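Local coordinates for protein cytochrome P450 (CYP102L1) (Mycobacterium phage Adler, PDB 6N6Q) that binds haem as a phage-encoded cytochrome P450 and probably inserts oxygen into an organic substrate, at residues Ser148-Ile152 with Pro153-Asn157; Thr186-Leu189 with Arg190-Tyr194; Leu248-Met251 with Leu252-Asp256; Ala435-Gln439 with Phe440-Pro444. All coordinates share one frame; numbering follows the deposited sequence.

Each contact is local, joining residues a turn or so apart in one continuous stretch, so none closes a long loop; the four follow in series, neither nesting nor crossing. From the N terminus, contact 1 comes first, where strand 150-151 turns into helix 152-169. Contact 2 lies wholly within the next helix, 183-196, its centre about 20 Å from that of contact 1. Contact 3 covers the end of the short helix 247-253, and contact 4 the step from helix 422-439 into strand 440-444. Contacts 1 and 4 meet in space: both feed edge strands of one antiparallel sheet around strand 464-469, and W149 packs on the backbone of E443 and P444.

Contact 1 of 4, residues Ser148-Ile152 with Pro153-Asn157; sequences SWIDI and PAETN
I152 and T156 meet across the first turn of helix 152-169. The bond from T156 N to I152 O is 2.9 Å long and nearly straight (172°), with the donor almost in line with the carbonyl. The T156 hydroxyl turns back over the same turn: its first torsion (chi1 59°) sets OG1 between the backbone N and the carbonyl carbon, 3.0 Å from I152 O and 2.9 Å from P153 O. A284 O is a further acceptor, and the single proton is not settled among them. The methyls of the same pair touch as well, T156 CG2 lying 4.0 Å from I152 CG2. D151 holds the N-cap position, and its carbonyl O accepts from E155 N at 3.2 Å. P153 has no N-H to offer, which costs nothing in a first helical turn. In E155, chi1 of -72° brings CG to 3.6 Å from I150 CG2, the two side chains crossing at about a right angle; the bend at the second torsion then turns the carboxylate toward a salt bridge with R143 and a hydrogen bond from W140 NE1. A buried acid is thereby satisfied by helix 119-145. On the sheet side, I150 pairs through its backbone with L465 of strand 464-469, placing strand 150-151 at one edge of the three-stranded antiparallel sheet; beyond the turn, I152 and T156 lean on the long helix 265-296.

Contact 2 of 4, residues Thr186-Leu189 with Arg190-Tyr194; sequences TAVL and RELQY
R190 and T186 share the straightest of the four rungs that cross here, with R190 N 3.1 Å from T186 O and an N-H...O angle of 172°. The ladder continues from E191 N to A187 O at 2.9 Å, from L192 N to V188 O at 2.9 Å and from Q193 N to L189 O at 3.1 Å; the two middle rungs are more bent, near 140°. L192 N also makes a weak bond to L189 O. The R190 side chain bends at its third torsion (chi3 -55°), which folds the guanidinium back along the preceding turn. One face of that flat group lies over T186 O and A187 CA, both offset toward its rim, while NH1 comes within 3.2 Å of T186 CG2. The charge itself is answered from outside, by a salt bridge from NH2 to D220. E191 likewise sends OE1 to H217 ND1, and T186 OG1 bonds back to N182 O. Packing takes over on another side of the helix, where L189 CD2 lies 4.1 Å from L192 CD1, the two leucines slanting past each other. V188 CG1 touches the same methyl, L192 CD1, more loosely at 4.4 Å. Helix 183-196 corresponds to the F helix of P450s, which with the G helix roofs the substrate side of the haem. Here V188, R190, E191 and Y194 face the G helix, 212-237, with Y194 stacked on H217, whereas L192 packs on L88 and L456 in neighbouring loops.

Contact 3 of 4, residues Leu248-Met251 with Leu252-Asp256; sequences LDIM and LTAAD
L252 and L248 are joined first through the backbone, L252 N to L248 O at 3.1 Å, with a weak second bond from the same N-H to D249 O. I250 O accepts from two donors where the helix gives way to loop: A254 N at 2.8 Å, tilted 20° from the carbonyl plane, and T253 N at 3.2 Å, far above it (77° out). The side-chain hydroxyl of T253 adds to this. Its OG1 stands beside the backbone N, opposite the carbonyl carbon (chi1 -63°), and from there donates to D249 O at 2.9 Å, also from above the carbonyl plane. Water then bridges the end of the helix, giving one proton to M251 O at 2.9 Å and the other to A254 O at 2.8 Å, so two carbonyls of the unwinding chain are satisfied by a single molecule. The element is helix 247-253, the short H helix of the P450 fold, placed between the G helix, 212-237, and the long helix 265-296. Among charged groups, D249 OD1 pairs with R235 of helix 212-237; past the helix, D256 OD1 pairs with R107 of helix 104-113. Among apolar side chains, L248 and L252 lie alongside each other and point the same way, CD1 to CD1 at 3.9 Å, both packing on helix 212-237. I250 CG2 rests 3.7 Å from A254 CB. M251 turns inward instead, its side chain touching L113, I268 and Q271.

Contact 4 of 4, residues Ala435-Gln439 with Phe440-Pro444; sequences AILHQ and FELEP
F440 and I436 mark the switch from helix to strand: helix 422-439, the L helix of the P450 fold, ends here and the chain turns straight into strand 440-444, at 95° between the two segments' directions. One backbone hydrogen bond spans the junction, from F440 N to I436 O at 2.8 Å, and F440 is the first residue to leave helical geometry. Once extended, the chain pairs through E441 and E443 with strand 464-469, at the edge of a three-stranded antiparallel sheet. The aromatic contact is a CH-pi one: Q439 CB sits over one face of the F440 ring, 4.1 Å from its centroid and shifted toward the rim. Beyond it the ring packs on I137 and W140 of helix 119-145. Apolar contact comes from L442, which reaches back to the last helical turn with its two methyls, CD2 3.8 Å from I436 CG2 and CD1 4.1 Å from L437 CD2, crossing both side chains at about a right angle. Among polar side chains, H438 NE2 bonds to W312 O; since ND1 donates too, the imidazole may well be protonated on both nitrogens. The Q439 chain bends at its second torsion (chi2 -63°), bringing OE1 to within 2.6 Å of H438 ND1, close to the plane of the imidazole.

Contact 1 of 4, residues Ser148-Ile152 with Pro153-Asn157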
loop_
_atom_site.group_PDB
_atom_site.type_symbol
_atom_site.label_atom_id
_atom_site.label_comp_id
_atom_site.label_asym_id
_atom_site.label_seq_id
_atom_site.Cartn_x
_atom_site.Cartn_y
_atom_site.Cartn_z
ATOM N N SER A 148 22.005 -4.968 17.124
ATOM C CA SER A 148 20.790 -5.765 17.180
ATOM C C SER A 148 20.236 -6.004 15.781
ATOM O O SER A 148 20.332 -5.143 14.901
ATOM C CB SER A 148 19.727 -5.080 18.043
ATOM O OG SER A 148 18.540 -5.851 18.101
ATOM N N TRP A 149 19.655 -7.186 15.587
ATOM C CA TRP A 149 18.970 -7.501 14.341
ATOM C C TRP A 149 17.540 -6.982 14.398
ATOM O O TRP A 149 16.806 -7.259 15.351
ATOM C CB TRP A 149 18.984 -9.006 14.081
ATOM C CG TRP A 149 20.309 -9.501 13.599
ATOM C CD1 TRP A 149 21.276 -10.111 14.341
ATOM C CD2 TRP A 149 20.818 -9.420 12.263
ATOM N NE1 TRP A 149 22.355 -10.420 13.549
ATOM C CE2 TRP A 149 22.099 -10.006 12.269
ATOM C CE3 TRP A 149 20.315 -8.910 11.061
ATOM C CZ2 TRP A 149 22.883 -10.096 11.121
ATOM C CZ3 TRP A 149 21.095 -9.001 9.924
ATOM C CH2 TRP A 149 22.365 -9.588 9.961
ATOM N N ILE A 150 17.151 -6.227 13.376
ATOM C CA ILE A 150 15.880 -5.519 13.344
ATOM C C ILE A 150 14.938 -6.238 12.392
ATOM O O ILE A 150 15.285 -6.477 11.229
ATOM C CB ILE A 150 16.073 -4.052 12.921
ATOM C CG1 ILE A 150 16.836 -3.283 14.001
ATOM C CG2 ILE A 150 14.738 -3.399 12.614
ATOM C CD1 ILE A 150 17.083 -1.832 13.657
ATOM N N ASP A 151 13.752 -6.587 12.883
ATOM C CA ASP A 151 12.694 -7.085 12.011
ATOM C C ASP A 151 12.153 -5.918 11.195
ATOM O O ASP A 151 11.440 -5.058 11.722
ATOM C CB ASP A 151 11.597 -7.753 12.833
ATOM C CG ASP A 151 10.563 -8.448 11.967
ATOM O OD1 ASP A 151 9.363 -8.120 12.080
ATOM O OD2 ASP A 151 10.957 -9.312 11.154
ATOM N N ILE A 152 12.501 -5.881 9.913
ATOM C CA ILE A 152 12.290 -4.705 9.068
ATOM C C ILE A 152 10.813 -4.478 8.748
ATOM O O ILE A 152 10.341 -3.341 8.898
ATOM C CB ILE A 152 13.133 -4.799 7.784
ATOM C CG1 ILE A 152 14.618 -4.876 8.137
ATOM C CG2 ILE A 152 12.873 -3.606 6.877
ATOM C CD1 ILE A 152 15.124 -3.668 8.897
ATOM N N PRO A 153 10.042 -5.483 8.304
ATOM C CA PRO A 153 8.629 -5.203 7.985
ATOM C C PRO A 153 7.822 -4.688 9.166
ATOM O O PRO A 153 6.994 -3.786 8.995
ATOM C CB PRO A 153 8.107 -6.561 7.490
ATOM C CG PRO A 153 9.312 -7.272 7.008
ATOM C CD PRO A 153 10.399 -6.871 7.955
ATOM N N ALA A 154 8.042 -5.232 10.367
ATOM C CA ALA A 154 7.276 -4.778 11.524
ATOM C C ALA A 154 7.641 -3.349 11.908
ATOM O O ALA A 154 6.758 -2.537 12.207
ATOM C CB ALA A 154 7.492 -5.721 12.706
ATOM N N GLU A 155 8.936 -3.026 11.911
ATOM C CA GLU A 155 9.359 -1.672 12.256
ATOM C C GLU A 155 8.831 -0.659 11.249
ATOM O O GLU A 155 8.304 0.393 11.629
ATOM C CB GLU A 155 10.884 -1.604 12.341
ATOM C CG GLU A 155 11.467 -2.310 13.551
ATOM C CD GLU A 155 11.427 -1.456 14.804
ATOM O OE1 GLU A 155 11.431 -0.213 14.679
ATOM O OE2 GLU A 155 11.395 -2.028 15.915
ATOM N N THR A 156 8.964 -0.961 9.954
ATOM C CA THR A 156 8.449 -0.052 8.934
ATOM C C THR A 156 6.932 0.074 9.004
ATOM O O THR A 156 6.377 1.095 8.580
ATOM C CB THR A 156 8.872 -0.513 7.537
ATOM O OG1 THR A 156 8.374 -1.834 7.297
ATOM C CG2 THR A 156 10.387 -0.513 7.404
ATOM N N ASN A 157 6.241 -0.938 9.533
ATOM C CA ASN A 157 4.790 -0.842 9.637
ATOM C C ASN A 157 4.357 0.024 10.813
ATOM O O ASN A 157 3.330 0.705 10.725
ATOM C CB ASN A 157 4.167 -2.235 9.739
ATOM C CG ASN A 157 2.853 -2.337 8.989
ATOM O OD1 ASN A 157 2.010 -1.442 9.066
ATOM N ND2 ASN A 157 2.679 -3.422 8.244
#

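Contact 2 of 4, residues Thr186-Leu189 with Arg190-Tyr194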
loop_
_atom_site.group_PDB
_atom_site.type_symbol
_atom_site.label_atom_id
_atom_site.label_comp_id
_atom_site.label_asym_id
_atom_site.label_seq_id
_atom_site.Cartn_x
_atom_site.Cartn_y
_atom_site.Cartn_z
ATOM N N THR A 186 -4.090 -2.988 17.808
ATOM C CA THR A 186 -4.199 -4.430 18.000
ATOM C C THR A 186 -5.591 -4.930 17.629
ATOM O O THR A 186 -5.731 -5.990 17.007
ATOM C CB THR A 186 -3.864 -4.799 19.446
ATOM O OG1 THR A 186 -2.542 -4.347 19.761
ATOM C CG2 THR A 186 -3.924 -6.301 19.640
ATOM N N ALA A 187 -6.630 -4.176 17.992
ATOM C CA ALA A 187 -7.992 -4.588 17.671
ATOM C C ALA A 187 -8.242 -4.560 16.167
ATOM O O ALA A 187 -8.972 -5.407 15.637
ATOM C CB ALA A 187 -8.996 -3.695 18.400
ATOM N N VAL A 188 -7.647 -3.594 15.462
ATOM C CA VAL A 188 -7.833 -3.514 14.016
ATOM C C VAL A 188 -7.215 -4.726 13.330
ATOM O O VAL A 188 -7.762 -5.248 12.351
ATOM C CB VAL A 188 -7.254 -2.192 13.477
ATOM C CG1 VAL A 188 -7.391 -2.125 11.965
ATOM C CG2 VAL A 188 -7.953 -1.005 14.127
ATOM N N LEU A 189 -6.076 -5.205 13.836
ATOM C CA LEU A 189 -5.438 -6.375 13.238
ATOM C C LEU A 189 -6.252 -7.640 13.492
ATOM O O LEU A 189 -6.425 -8.463 12.585
ATOM C CB LEU A 189 -4.015 -6.529 13.772
ATOM C CG LEU A 189 -3.027 -5.416 13.419
ATOM C CD1 LEU A 189 -1.680 -5.676 14.068
ATOM C CD2 LEU A 189 -2.880 -5.280 11.910
ATOM N N ARG A 190 -6.753 -7.818 14.718
ATOM C CA ARG A 190 -7.653 -8.936 14.984
ATOM C C ARG A 190 -8.918 -8.837 14.145
ATOM O O ARG A 190 -9.489 -9.861 13.753
ATOM C CB ARG A 190 -8.018 -8.990 16.468
ATOM C CG ARG A 190 -6.903 -9.450 17.388
ATOM C CD ARG A 190 -7.466 -9.881 18.736
ATOM N NE ARG A 190 -8.279 -8.837 19.352
ATOM C CZ ARG A 190 -7.814 -7.943 20.220
ATOM N NH1 ARG A 190 -6.539 -7.971 20.580
ATOM N NH2 ARG A 190 -8.622 -7.025 20.730
ATOM N N GLU A 191 -9.370 -7.614 13.861
ATOM C CA GLU A 191 -10.566 -7.430 13.050
ATOM C C GLU A 191 -10.294 -7.717 11.579
ATOM O O GLU A 191 -11.198 -8.147 10.855
ATOM C CB GLU A 191 -11.098 -6.009 13.243
ATOM C CG GLU A 191 -12.590 -5.849 13.017
ATOM C CD GLU A 191 -13.423 -6.713 13.946
ATOM O OE1 GLU A 191 -14.556 -7.067 13.563
ATOM O OE2 GLU A 191 -12.951 -7.039 15.055
ATOM N N LEU A 192 -9.059 -7.489 11.122
ATOM C CA LEU A 192 -8.701 -7.838 9.751
ATOM C C LEU A 192 -8.625 -9.348 9.569
ATOM O O LEU A 192 -9.057 -9.878 8.539
ATOM C CB LEU A 192 -7.369 -7.189 9.373
ATOM C CG LEU A 192 -7.340 -5.669 9.196
ATOM C CD1 LEU A 192 -5.904 -5.173 9.136
ATOM C CD2 LEU A 192 -8.104 -5.255 7.947
ATOM N N GLN A 193 -8.070 -10.057 10.557
ATOM C CA GLN A 193 -8.019 -11.514 10.488
ATOM C C GLN A 193 -9.418 -12.112 10.493
ATOM O O GLN A 193 -9.705 -13.051 9.741
ATOM C CB GLN A 193 -7.208 -12.071 11.658
ATOM C CG GLN A 193 -5.757 -11.646 11.688
ATOM C CD GLN A 193 -5.020 -12.226 12.878
ATOM O OE1 GLN A 193 -5.626 -12.841 13.757
ATOM N NE2 GLN A 193 -3.707 -12.038 12.911
ATOM N N TYR A 194 -10.301 -11.584 11.341
ATOM C CA TYR A 194 -11.667 -12.079 11.420
ATOM C C TYR A 194 -12.451 -11.806 10.144
ATOM O O TYR A 194 -13.431 -12.507 9.871
ATOM C CB TYR A 194 -12.372 -11.450 12.623
ATOM C CG TYR A 194 -13.727 -12.039 12.940
ATOM C CD1 TYR A 194 -13.841 -13.200 13.692
ATOM C CD2 TYR A 194 -14.892 -11.426 12.503
ATOM C CE1 TYR A 194 -15.076 -13.739 13.991
ATOM C CE2 TYR A 194 -16.131 -11.957 12.796
ATOM C CZ TYR A 194 -16.217 -13.114 13.541
ATOM O OH TYR A 194 -17.450 -13.647 13.835
#

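Contact 3 of 4, residues Leu248-Met251 with Leu252-Asp256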
loop_
_atom_site.group_PDB
_atom_site.type_symbol
_atom_site.label_atom_id
_atom_site.label_comp_id
_atom_site.label_asym_id
_atom_site.label_seq_id
_atom_site.Cartn_x
_atom_site.Cartn_y
_atom_site.Cartn_z
ATOM N N LEU A 248 -8.547 15.079 8.481
ATOM C CA LEU A 248 -9.714 15.054 9.355
ATOM C C LEU A 248 -10.471 16.377 9.302
ATOM O O LEU A 248 -11.707 16.392 9.337
ATOM C CB LEU A 248 -9.285 14.727 10.785
ATOM C CG LEU A 248 -10.365 14.729 11.870
ATOM C CD1 LEU A 248 -11.540 13.854 11.463
ATOM C CD2 LEU A 248 -9.778 14.255 13.188
ATOM N N ASP A 249 -9.746 17.496 9.211
ATOM C CA ASP A 249 -10.400 18.798 9.143
ATOM C C ASP A 249 -11.266 18.920 7.896
ATOM O O ASP A 249 -12.404 19.396 7.966
ATOM C CB ASP A 249 -9.358 19.915 9.176
ATOM C CG ASP A 249 -8.759 20.118 10.552
ATOM O OD1 ASP A 249 -9.499 19.990 11.552
ATOM O OD2 ASP A 249 -7.548 20.411 10.638
ATOM N N ILE A 250 -10.745 18.492 6.745
ATOM C CA ILE A 250 -11.506 18.606 5.504
ATOM C C ILE A 250 -12.743 17.715 5.546
ATOM O O ILE A 250 -13.803 18.083 5.024
ATOM C CB ILE A 250 -10.607 18.287 4.296
ATOM C CG1 ILE A 250 -9.473 19.310 4.201
ATOM C CG2 ILE A 250 -11.415 18.284 3.006
ATOM C CD1 ILE A 250 -8.570 19.119 2.996
ATOM N N MET A 251 -12.638 16.540 6.173
ATOM C CA MET A 251 -13.804 15.670 6.285
ATOM C C MET A 251 -14.873 16.276 7.186
ATOM O O MET A 251 -16.063 15.987 7.016
ATOM C CB MET A 251 -13.392 14.288 6.798
ATOM C CG MET A 251 -12.737 13.413 5.736
ATOM S SD MET A 251 -12.424 11.720 6.277
ATOM C CE MET A 251 -11.302 11.998 7.643
ATOM N N LEU A 252 -14.474 17.117 8.140
ATOM C CA LEU A 252 -15.415 17.801 9.013
ATOM C C LEU A 252 -15.835 19.166 8.484
ATOM O O LEU A 252 -16.713 19.798 9.081
ATOM C CB LEU A 252 -14.813 17.968 10.413
ATOM C CG LEU A 252 -14.591 16.700 11.238
ATOM C CD1 LEU A 252 -13.696 16.991 12.431
ATOM C CD2 LEU A 252 -15.921 16.122 11.698
ATOM N N THR A 253 -15.241 19.630 7.386
ATOM C CA THR A 253 -15.493 20.968 6.866
ATOM C C THR A 253 -16.089 20.961 5.467
ATOM O O THR A 253 -17.121 21.601 5.236
ATOM C CB THR A 253 -14.188 21.785 6.868
ATOM O OG1 THR A 253 -13.720 21.945 8.214
ATOM C CG2 THR A 253 -14.408 23.155 6.241
ATOM N N ALA A 254 -15.470 20.252 4.525
ATOM C CA ALA A 254 -15.852 20.352 3.123
ATOM C C ALA A 254 -17.076 19.495 2.823
ATOM O O ALA A 254 -17.117 18.308 3.159
ATOM C CB ALA A 254 -14.686 19.935 2.226
ATOM N N ALA A 255 -18.069 20.103 2.181
ATOM C CA ALA A 255 -19.244 19.398 1.696
ATOM C C ALA A 255 -19.063 19.043 0.226
ATOM O O ALA A 255 -18.329 19.712 -0.507
ATOM C CB ALA A 255 -20.508 20.240 1.878
ATOM N N ASP A 256 -19.736 17.980 -0.196
ATOM C CA ASP A 256 -19.640 17.540 -1.583
ATOM C C ASP A 256 -20.273 18.579 -2.502
ATOM O O ASP A 256 -21.424 18.973 -2.283
ATOM C CB ASP A 256 -20.316 16.182 -1.757
ATOM C CG ASP A 256 -20.481 15.793 -3.213
ATOM O OD1 ASP A 256 -21.570 16.037 -3.774
ATOM O OD2 ASP A 256 -19.517 15.261 -3.800
HETATM O O HOH W 1 -17.237 15.809 4.385
#

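Contact 4 of 4, residues Ala435-Gln439 with Phe440-Pro444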
loop_
_atom_site.group_PDB
_atom_site.type_symbol
_atom_site.label_atom_id
_atom_site.label_comp_id
_atom_site.label_asym_id
_atom_site.label_seq_id
_atom_site.Cartn_x
_atom_site.Cartn_y
_atom_site.Cartn_z
ATOM N N ALA A 435 16.620 9.037 4.727
ATOM C CA ALA A 435 17.125 9.165 6.089
ATOM C C ALA A 435 17.901 7.924 6.514
ATOM O O ALA A 435 18.944 8.031 7.168
ATOM C CB ALA A 435 15.970 9.433 7.053
ATOM N N ILE A 436 17.412 6.739 6.148
ATOM C CA ILE A 436 18.081 5.504 6.547
ATOM C C ILE A 436 19.445 5.390 5.874
ATOM O O ILE A 436 20.452 5.092 6.526
ATOM C CB ILE A 436 17.184 4.290 6.238
ATOM C CG1 ILE A 436 15.952 4.301 7.147
ATOM C CG2 ILE A 436 17.960 2.991 6.395
ATOM C CD1 ILE A 436 14.916 3.262 6.792
ATOM N N LEU A 437 19.499 5.635 4.561
ATOM C CA LEU A 437 20.767 5.557 3.841
ATOM C C LEU A 437 21.748 6.629 4.298
ATOM O O LEU A 437 22.964 6.411 4.264
ATOM C CB LEU A 437 20.527 5.681 2.339
ATOM C CG LEU A 437 19.855 4.497 1.648
ATOM C CD1 LEU A 437 19.676 4.803 0.175
ATOM C CD2 LEU A 437 20.680 3.238 1.845
ATOM N N HIS A 438 21.243 7.789 4.717
ATOM C CA HIS A 438 22.106 8.870 5.171
ATOM C C HIS A 438 22.692 8.597 6.551
ATOM O O HIS A 438 23.843 8.965 6.814
ATOM C CB HIS A 438 21.321 10.184 5.179
ATOM C CG HIS A 438 22.140 11.381 5.542
ATOM N ND1 HIS A 438 22.419 11.724 6.847
ATOM C CD2 HIS A 438 22.727 12.326 4.770
ATOM C CE1 HIS A 438 23.152 12.823 6.863
ATOM N NE2 HIS A 438 23.352 13.209 5.617
ATOM N N GLN A 439 21.932 7.944 7.430
ATOM C CA GLN A 439 22.330 7.741 8.816
ATOM C C GLN A 439 22.950 6.379 9.085
ATOM O O GLN A 439 23.830 6.275 9.947
ATOM C CB GLN A 439 21.121 7.921 9.743
ATOM C CG GLN A 439 20.494 9.297 9.675
ATOM C CD GLN A 439 21.443 10.384 10.132
ATOM O OE1 GLN A 439 21.766 11.300 9.376
ATOM N NE2 GLN A 439 21.894 10.290 11.377
ATOM N N PHE A 440 22.513 5.333 8.389
ATOM C CA PHE A 440 22.956 3.978 8.673
ATOM C C PHE A 440 23.497 3.319 7.413
ATOM O O PHE A 440 23.235 3.759 6.291
ATOM C CB PHE A 440 21.820 3.113 9.238
ATOM C CG PHE A 440 21.119 3.721 10.416
ATOM C CD1 PHE A 440 21.666 3.636 11.684
ATOM C CD2 PHE A 440 19.906 4.369 10.256
ATOM C CE1 PHE A 440 21.021 4.191 12.769
ATOM C CE2 PHE A 440 19.255 4.926 11.338
ATOM C CZ PHE A 440 19.814 4.837 12.596
ATOM N N GLU A 441 24.261 2.252 7.621
ATOM C CA GLU A 441 24.601 1.309 6.569
ATOM C C GLU A 441 23.930 -0.025 6.872
ATOM O O GLU A 441 23.739 -0.393 8.034
ATOM C CB GLU A 441 26.118 1.134 6.433
ATOM C CG GLU A 441 26.817 0.594 7.665
ATOM C CD GLU A 441 28.326 0.657 7.536
ATOM O OE1 GLU A 441 28.824 1.567 6.838
ATOM O OE2 GLU A 441 29.015 -0.204 8.125
ATOM N N LEU A 442 23.559 -0.738 5.814
ATOM C CA LEU A 442 22.680 -1.895 5.918
ATOM C C LEU A 442 23.500 -3.177 5.835
ATOM O O LEU A 442 24.235 -3.388 4.864
ATOM C CB LEU A 442 21.622 -1.860 4.816
ATOM C CG LEU A 442 20.939 -0.512 4.571
ATOM C CD1 LEU A 442 20.088 -0.560 3.312
ATOM C CD2 LEU A 442 20.096 -0.105 5.767
ATOM N N GLU A 443 23.367 -4.030 6.847
ATOM C CA GLU A 443 24.008 -5.339 6.846
ATOM C C GLU A 443 22.945 -6.420 6.711
ATOM O O GLU A 443 22.134 -6.599 7.634
ATOM C CB GLU A 443 24.823 -5.550 8.124
ATOM C CG GLU A 443 25.522 -6.902 8.197
ATOM C CD GLU A 443 26.248 -7.120 9.513
ATOM O OE1 GLU A 443 26.308 -6.176 10.328
ATOM O OE2 GLU A 443 26.757 -8.240 9.734
ATOM N N PRO A 444 22.896 -7.149 5.602
ATOM C CA PRO A 444 21.921 -8.232 5.465
ATOM C C PRO A 444 22.339 -9.452 6.275
ATOM O O PRO A 444 23.468 -9.563 6.757
ATOM C CB PRO A 444 21.938 -8.532 3.964
ATOM C CG PRO A 444 23.330 -8.192 3.552
ATOM C CD PRO A 444 23.736 -7.009 4.400
#